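Local coordinates for DUF3845 domain-containing protein (Bacteroides thetaiotaomicron VPI-5482, PDB 3GF6) that is a bacterial lipoprotein of unknown function with an all-beta fold, built on two antiparallel sheets and placed in the C1q/TNF clan, at residues L116-E121 / V134-A139; V153-G158 / L188-F193. All coordinates share one frame; numbering follows the deposited sequence.

Interaction 1: residues L116-E121 / V134-A139; sequences LRLKGE and VYAQLA. With EDO (1,2-ethanediol), chain G; EDO (1,2-ethanediol), chain C.
This contact belongs to the hydrophobic core of a beta sandwich, where strand 112-123 of one antiparallel sheet faces strand 129-139 of the other. Leu116 and Leu118 point from the first sheet toward Ala136 and Leu138 of the second. All four side chains are buried and the joint is purely apolar. The two backbones stay well apart, with 8.8 Å between the CA atoms of Leu118 and Ala136, so only side chains bridge the layers. Leu118 reaches across with one methyl, CD2, which lies 3.9 Å from CB of Ala136. Its CG stands anti to the backbone N (chi1 173°), which carries the branch inward. Two residues earlier on strand 112-123, and two later on strand 129-139, the pair is two leucines, and CD2 of Leu116 meets CD2 of Leu138 tip to tip at 4.3 Å. Other core residues share the space: Phe190 packs on both Leu116 and Leu138, and Met155 on Ala136. Between the two inward leucines, Arg117 turns to the opposite side of its sheet. Its chain is extended from CG to NE, and NE forms a salt bridge with Asp175 of the paired strand 171-183. A lysine in its place would keep a positive charge but has no NE-H, so Asp175 would probably be left with a less well placed mate. Two 1,2-ethanediol molecules, probably from the crystallisation liquor, bind on this outer side. One donates from O1 (chain G) to the carbonyl O of Leu116 at 2.9 Å. The other accepts at the edge of the guanidinium, in its plane: NH1 of Arg117 lies 3.1 Å from O1 of that diol (chain C), with an N-H...O angle of 156°.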
loop_
_atom_site.group_PDB
_atom_site.type_symbol
_atom_site.label_atom_id
_atom_site.label_comp_id
_atom_site.label_asym_id
_atom_site.label_seq_id
_atom_site.Cartn_x
_atom_site.Cartn_y
_atom_site.Cartn_z
ATOM N N LEU A 116 8.804 -8.390 2.565
ATOM C CA LEU A 116 8.456 -7.094 3.101
ATOM C C LEU A 116 7.877 -7.179 4.485
ATOM O O LEU A 116 7.372 -8.229 4.909
ATOM C CB LEU A 116 7.513 -6.328 2.154
ATOM C CG LEU A 116 6.079 -6.833 1.918
ATOM C CD1 LEU A 116 5.139 -6.459 3.085
ATOM C CD2 LEU A 116 5.530 -6.283 0.600
ATOM N N ARG A 117 7.984 -6.075 5.209
ATOM C CA ARG A 117 7.245 -5.883 6.461
ATOM C C ARG A 117 6.650 -4.484 6.410
ATOM O O ARG A 117 7.332 -3.552 6.030
ATOM C CB ARG A 117 8.136 -6.050 7.693
ATOM C CG ARG A 117 7.391 -5.911 9.024
ATOM C CD ARG A 117 8.329 -6.361 10.163
ATOM N NE ARG A 117 7.708 -6.249 11.472
ATOM C CZ ARG A 117 8.380 -6.383 12.608
ATOM N NH1 ARG A 117 9.687 -6.632 12.577
ATOM N NH2 ARG A 117 7.752 -6.256 13.768
ATOM N N LEU A 118 5.365 -4.357 6.747
ATOM C CA LEU A 118 4.684 -3.078 6.841
ATOM C C LEU A 118 4.120 -2.983 8.238
ATOM O O LEU A 118 3.211 -3.776 8.611
ATOM C CB LEU A 118 3.557 -2.971 5.791
ATOM C CG LEU A 118 2.682 -1.722 5.916
ATOM C CD1 LEU A 118 3.555 -0.524 5.620
ATOM C CD2 LEU A 118 1.453 -1.750 4.951
ATOM N N LYS A 119 4.710 -2.077 9.046
ATOM C CA LYS A 119 4.350 -1.929 10.447
ATOM C C LYS A 119 4.113 -0.464 10.699
ATOM O O LYS A 119 4.894 0.359 10.257
ATOM C CB LYS A 119 5.471 -2.468 11.369
ATOM C CG LYS A 119 5.221 -2.286 12.874
ATOM C CD LYS A 119 6.323 -2.965 13.696
ATOM C CE LYS A 119 6.266 -2.647 15.189
ATOM N NZ LYS A 119 4.886 -2.368 15.658
ATOM N N GLY A 120 3.041 -0.153 11.402
ATOM C CA GLY A 120 2.667 1.237 11.635
ATOM C C GLY A 120 1.232 1.442 12.047
ATOM O O GLY A 120 0.604 0.546 12.565
ATOM N N GLU A 121 0.732 2.657 11.854
ATOM C CA GLU A 121 -0.628 2.988 12.291
ATOM C C GLU A 121 -1.254 4.081 11.463
ATOM O O GLU A 121 -0.623 5.095 11.170
ATOM C CB GLU A 121 -0.656 3.364 13.779
ATOM C CG GLU A 121 -2.054 3.521 14.337
ATOM C CD GLU A 121 -2.073 3.969 15.779
ATOM O OE1 GLU A 121 -0.998 4.043 16.404
ATOM O OE2 GLU A 121 -3.172 4.267 16.288
ATOM N N VAL A 134 -9.879 -0.117 4.832
ATOM C CA VAL A 134 -8.442 0.081 4.664
ATOM C C VAL A 134 -7.819 -1.259 4.300
ATOM O O VAL A 134 -8.090 -2.271 4.955
ATOM C CB VAL A 134 -7.747 0.690 5.914
ATOM C CG1 VAL A 134 -8.094 -0.057 7.231
ATOM C CG2 VAL A 134 -6.225 0.738 5.736
ATOM N N TYR A 135 -6.989 -1.268 3.279
ATOM C CA TYR A 135 -6.227 -2.459 2.948
ATOM C C TYR A 135 -4.884 -2.173 2.302
ATOM O O TYR A 135 -4.732 -1.151 1.633
ATOM C CB TYR A 135 -7.022 -3.390 2.062
ATOM C CG TYR A 135 -7.352 -2.965 0.648
ATOM C CD1 TYR A 135 -8.414 -2.108 0.375
ATOM C CD2 TYR A 135 -6.650 -3.474 -0.417
ATOM C CE1 TYR A 135 -8.764 -1.815 -0.946
ATOM C CE2 TYR A 135 -6.975 -3.155 -1.733
ATOM C CZ TYR A 135 -8.026 -2.327 -1.980
ATOM O OH TYR A 135 -8.376 -2.100 -3.260
ATOM N N ALA A 136 -3.930 -3.097 2.515
ATOM C CA ALA A 136 -2.588 -3.067 1.912
ATOM C C ALA A 136 -2.557 -4.053 0.759
ATOM O O ALA A 136 -3.120 -5.156 0.853
ATOM C CB ALA A 136 -1.468 -3.375 2.951
ATOM N N GLN A 137 -1.963 -3.635 -0.350
ATOM C CA GLN A 137 -1.918 -4.486 -1.520
ATOM C C GLN A 137 -0.622 -4.415 -2.307
ATOM O O GLN A 137 -0.115 -3.339 -2.611
ATOM C CB GLN A 137 -3.087 -4.142 -2.439
ATOM C CG GLN A 137 -3.210 -5.027 -3.632
ATOM C CD GLN A 137 -4.611 -5.013 -4.169
ATOM O OE1 GLN A 137 -5.441 -5.781 -3.713
ATOM N NE2 GLN A 137 -4.892 -4.129 -5.139
ATOM N N LEU A 138 -0.101 -5.609 -2.592
ATOM C CA LEU A 138 1.025 -5.809 -3.513
ATOM C C LEU A 138 0.440 -6.527 -4.719
ATOM O O LEU A 138 -0.190 -7.557 -4.561
ATOM C CB LEU A 138 2.074 -6.681 -2.867
ATOM C CG LEU A 138 3.362 -6.914 -3.602
ATOM C CD1 LEU A 138 4.134 -5.543 -3.575
ATOM C CD2 LEU A 138 4.156 -8.136 -2.974
ATOM N N ALA A 139 0.678 -5.980 -5.909
ATOM C CA ALA A 139 0.015 -6.399 -7.135
ATOM C C ALA A 139 0.781 -5.938 -8.367
ATOM O O ALA A 139 1.540 -4.967 -8.309
ATOM C CB ALA A 139 -1.424 -5.845 -7.176
HETATM C C1 EDO G . 9.114 -10.942 5.198
HETATM O O1 EDO G . 9.087 -10.039 6.309
HETATM C C2 EDO G . 9.439 -12.330 5.756
HETATM O O2 EDO G . 10.780 -12.684 5.421
HETATM C C1 EDO C . 11.654 -8.611 11.044
HETATM O O1 EDO C . 11.680 -7.382 10.365
HETATM C C2 EDO C . 12.749 -9.431 10.450
HETATM O O2 EDO C . 13.890 -8.898 11.075
#

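Interaction 2: residues V153-G158 / L188-F193; sequences VFMCKG and LYFNLF
Two apolar side-chain pairs make this buried contact, which joins strands 153-158 and 187-198 of the same antiparallel sheet. The strands are not direct neighbours. Strand 129-139 runs between them and pairs with both, so the side chains must meet over it. Phe154 and Leu188 form the first pair. CD1 of Leu188 comes to the edge of the Phe154 ring, near its plane, 3.7 Å from CE2 and 3.8 Å from CD2 of that ring. With CG beside its backbone N (chi1 -58°), Phe154 presents this CD2-CE2 edge to Leu188. Met155, modelled as selenomethionine, forms the second pair. Its terminal methyl CE lies 4.1 Å from CE1 of Phe190 and also approaches a ring edge rather than a face. The chain of Met155 is extended at first and then bends at its last torsion (chi3 71°), which turns CE toward Phe190. Phe154 and Met155 also reach Tyr178 of strand 171-183, so the pairs look into the space between the two sheets. Consecutive residues of a regular strand would face opposite sides, yet Phe154 and Met155 both point toward Leu188 and Phe190. The backbone explains this: both residues face Leu138 of the middle strand and hydrogen-bond to it. This is a classic beta bulge, set here in one sheet of a beta sandwich.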
loop_
_atom_site.group_PDB
_atom_site.type_symbol
_atom_site.label_atom_id
_atom_site.label_comp_id
_atom_site.label_asym_id
_atom_site.label_seq_id
_atom_site.Cartn_x
_atom_site.Cartn_y
_atom_site.Cartn_z
ATOM N N VAL A 153 -2.987 -9.929 -8.259
ATOM C CA VAL A 153 -2.912 -9.540 -6.851
ATOM C C VAL A 153 -2.107 -10.582 -6.084
ATOM O O VAL A 153 -2.495 -11.765 -5.986
ATOM C CB VAL A 153 -4.313 -9.320 -6.248
ATOM C CG1 VAL A 153 -4.230 -9.155 -4.740
ATOM C CG2 VAL A 153 -4.920 -8.046 -6.821
ATOM N N PHE A 154 -0.960 -10.136 -5.570
ATOM C CA PHE A 154 0.008 -11.021 -4.895
ATOM C C PHE A 154 -0.245 -11.073 -3.377
ATOM O O PHE A 154 -0.095 -12.116 -2.741
ATOM C CB PHE A 154 1.456 -10.576 -5.183
ATOM C CG PHE A 154 1.816 -10.539 -6.660
ATOM C CD1 PHE A 154 1.301 -11.466 -7.555
ATOM C CD2 PHE A 154 2.624 -9.506 -7.161
ATOM C CE1 PHE A 154 1.625 -11.403 -8.917
ATOM C CE2 PHE A 154 2.935 -9.439 -8.510
ATOM C CZ PHE A 154 2.438 -10.383 -9.382
HETATM N N MSE A 155 -0.619 -9.920 -2.807
HETATM C CA MSE A 155 -0.897 -9.798 -1.386
HETATM C C MSE A 155 -2.004 -8.785 -1.232
HETATM O O MSE A 155 -1.964 -7.679 -1.798
HETATM C CB MSE A 155 0.323 -9.337 -0.568
HETATM C CG MSE A 155 0.153 -9.456 0.953
HETATM SE SE MSE A 155 1.194 -8.147 1.941
HETATM C CE MSE A 155 0.185 -6.508 1.517
ATOM N N CYS A 156 -3.008 -9.159 -0.462
ATOM C CA CYS A 156 -4.095 -8.238 -0.147
ATOM C C CYS A 156 -4.526 -8.510 1.286
ATOM O O CYS A 156 -5.004 -9.597 1.593
ATOM C CB CYS A 156 -5.286 -8.422 -1.114
ATOM S SG CYS A 156 -6.603 -7.216 -0.845
ATOM N N LYS A 157 -4.341 -7.526 2.149
ATOM C CA LYS A 157 -4.687 -7.623 3.562
ATOM C C LYS A 157 -5.516 -6.418 3.967
ATOM O O LYS A 157 -5.029 -5.266 4.011
ATOM C CB LYS A 157 -3.458 -7.791 4.466
ATOM C CG LYS A 157 -2.780 -9.168 4.316
ATOM C CD LYS A 157 -1.445 -9.239 4.993
ATOM C CE LYS A 157 -0.696 -10.543 4.583
ATOM N NZ LYS A 157 -1.364 -11.860 4.907
ATOM N N GLY A 158 -6.784 -6.687 4.241
ATOM C CA GLY A 158 -7.733 -5.659 4.649
ATOM C C GLY A 158 -8.390 -5.824 5.995
ATOM O O GLY A 158 -8.481 -6.922 6.576
ATOM N N LEU A 188 5.258 -3.397 -10.557
ATOM C CA LEU A 188 4.858 -3.835 -9.218
ATOM C C LEU A 188 4.366 -2.629 -8.398
ATOM O O LEU A 188 5.075 -1.601 -8.270
ATOM C CB LEU A 188 6.050 -4.497 -8.521
ATOM C CG LEU A 188 5.798 -5.224 -7.195
ATOM C CD1 LEU A 188 4.929 -6.459 -7.416
ATOM C CD2 LEU A 188 7.168 -5.603 -6.538
ATOM N N TYR A 189 3.190 -2.801 -7.798
ATOM C CA TYR A 189 2.526 -1.755 -7.009
ATOM C C TYR A 189 2.441 -2.181 -5.546
ATOM O O TYR A 189 2.143 -3.346 -5.271
ATOM C CB TYR A 189 1.122 -1.470 -7.545
ATOM C CG TYR A 189 1.122 -1.052 -9.016
ATOM C CD1 TYR A 189 1.088 -2.000 -10.043
ATOM C CD2 TYR A 189 1.202 0.281 -9.368
ATOM C CE1 TYR A 189 1.114 -1.625 -11.381
ATOM C CE2 TYR A 189 1.214 0.672 -10.741
ATOM C CZ TYR A 189 1.195 -0.285 -11.725
ATOM O OH TYR A 189 1.202 0.090 -13.061
ATOM N N PHE A 190 2.700 -1.235 -4.644
ATOM C CA PHE A 190 2.564 -1.462 -3.171
ATOM C C PHE A 190 1.945 -0.233 -2.557
ATOM O O PHE A 190 2.533 0.849 -2.588
ATOM C CB PHE A 190 3.909 -1.851 -2.569
ATOM C CG PHE A 190 3.871 -2.257 -1.126
ATOM C CD1 PHE A 190 2.878 -3.115 -0.619
ATOM C CD2 PHE A 190 4.899 -1.839 -0.270
ATOM C CE1 PHE A 190 2.879 -3.492 0.747
ATOM C CE2 PHE A 190 4.893 -2.197 1.073
ATOM C CZ PHE A 190 3.880 -3.018 1.577
ATOM N N ASN A 191 0.694 -0.391 -2.103
ATOM C CA ASN A 191 -0.129 0.727 -1.668
ATOM C C ASN A 191 -1.068 0.357 -0.537
ATOM O O ASN A 191 -1.331 -0.823 -0.293
ATOM C CB ASN A 191 -1.018 1.281 -2.796
ATOM C CG ASN A 191 -0.238 1.751 -3.996
ATOM O OD1 ASN A 191 0.071 2.966 -4.160
ATOM N ND2 ASN A 191 0.082 0.811 -4.868
ATOM N N LEU A 192 -1.547 1.385 0.154
ATOM C CA LEU A 192 -2.760 1.303 0.961
ATOM C C LEU A 192 -3.899 1.996 0.210
ATOM O O LEU A 192 -3.711 3.069 -0.397
ATOM C CB LEU A 192 -2.620 1.980 2.321
ATOM C CG LEU A 192 -1.565 1.456 3.292
ATOM C CD1 LEU A 192 -1.588 2.285 4.604
ATOM C CD2 LEU A 192 -1.796 0.016 3.602
ATOM N N PHE A 193 -5.070 1.387 0.251
ATOM C CA PHE A 193 -6.304 1.973 -0.264
ATOM C C PHE A 193 -7.273 2.172 0.908
ATOM O O PHE A 193 -7.465 1.229 1.708
ATOM C CB PHE A 193 -6.888 1.059 -1.369
ATOM C CG PHE A 193 -6.035 1.010 -2.609
ATOM C CD1 PHE A 193 -6.089 2.013 -3.557
ATOM C CD2 PHE A 193 -5.220 -0.054 -2.855
ATOM C CE1 PHE A 193 -5.275 2.003 -4.644
ATOM C CE2 PHE A 193 -4.419 -0.092 -3.969
ATOM C CZ PHE A 193 -4.488 0.919 -4.910
#

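In the fold
Of the strands in these contacts, 112-123 comes first from the N terminus, and strand 129-139 follows after a short connection. Interaction 1 closes this excursion by packing the two strands against each other from opposite sheets. The chain then runs on to strand 153-158, crosses to the other sheet for strand 171-183, and returns as strand 187-198. Interaction 2 closes this longer loop within one sheet. The two contacts are in series and neither encloses the other. The centres of interaction 1 and interaction 2 are about 7 Å apart. Segment 134-139 joins them, since it lies between 153-158 and 188-193. Probable backbone hydrogen bonds run from Ala136 N to Lys157 O and from Tyr189 N to Ala139 O.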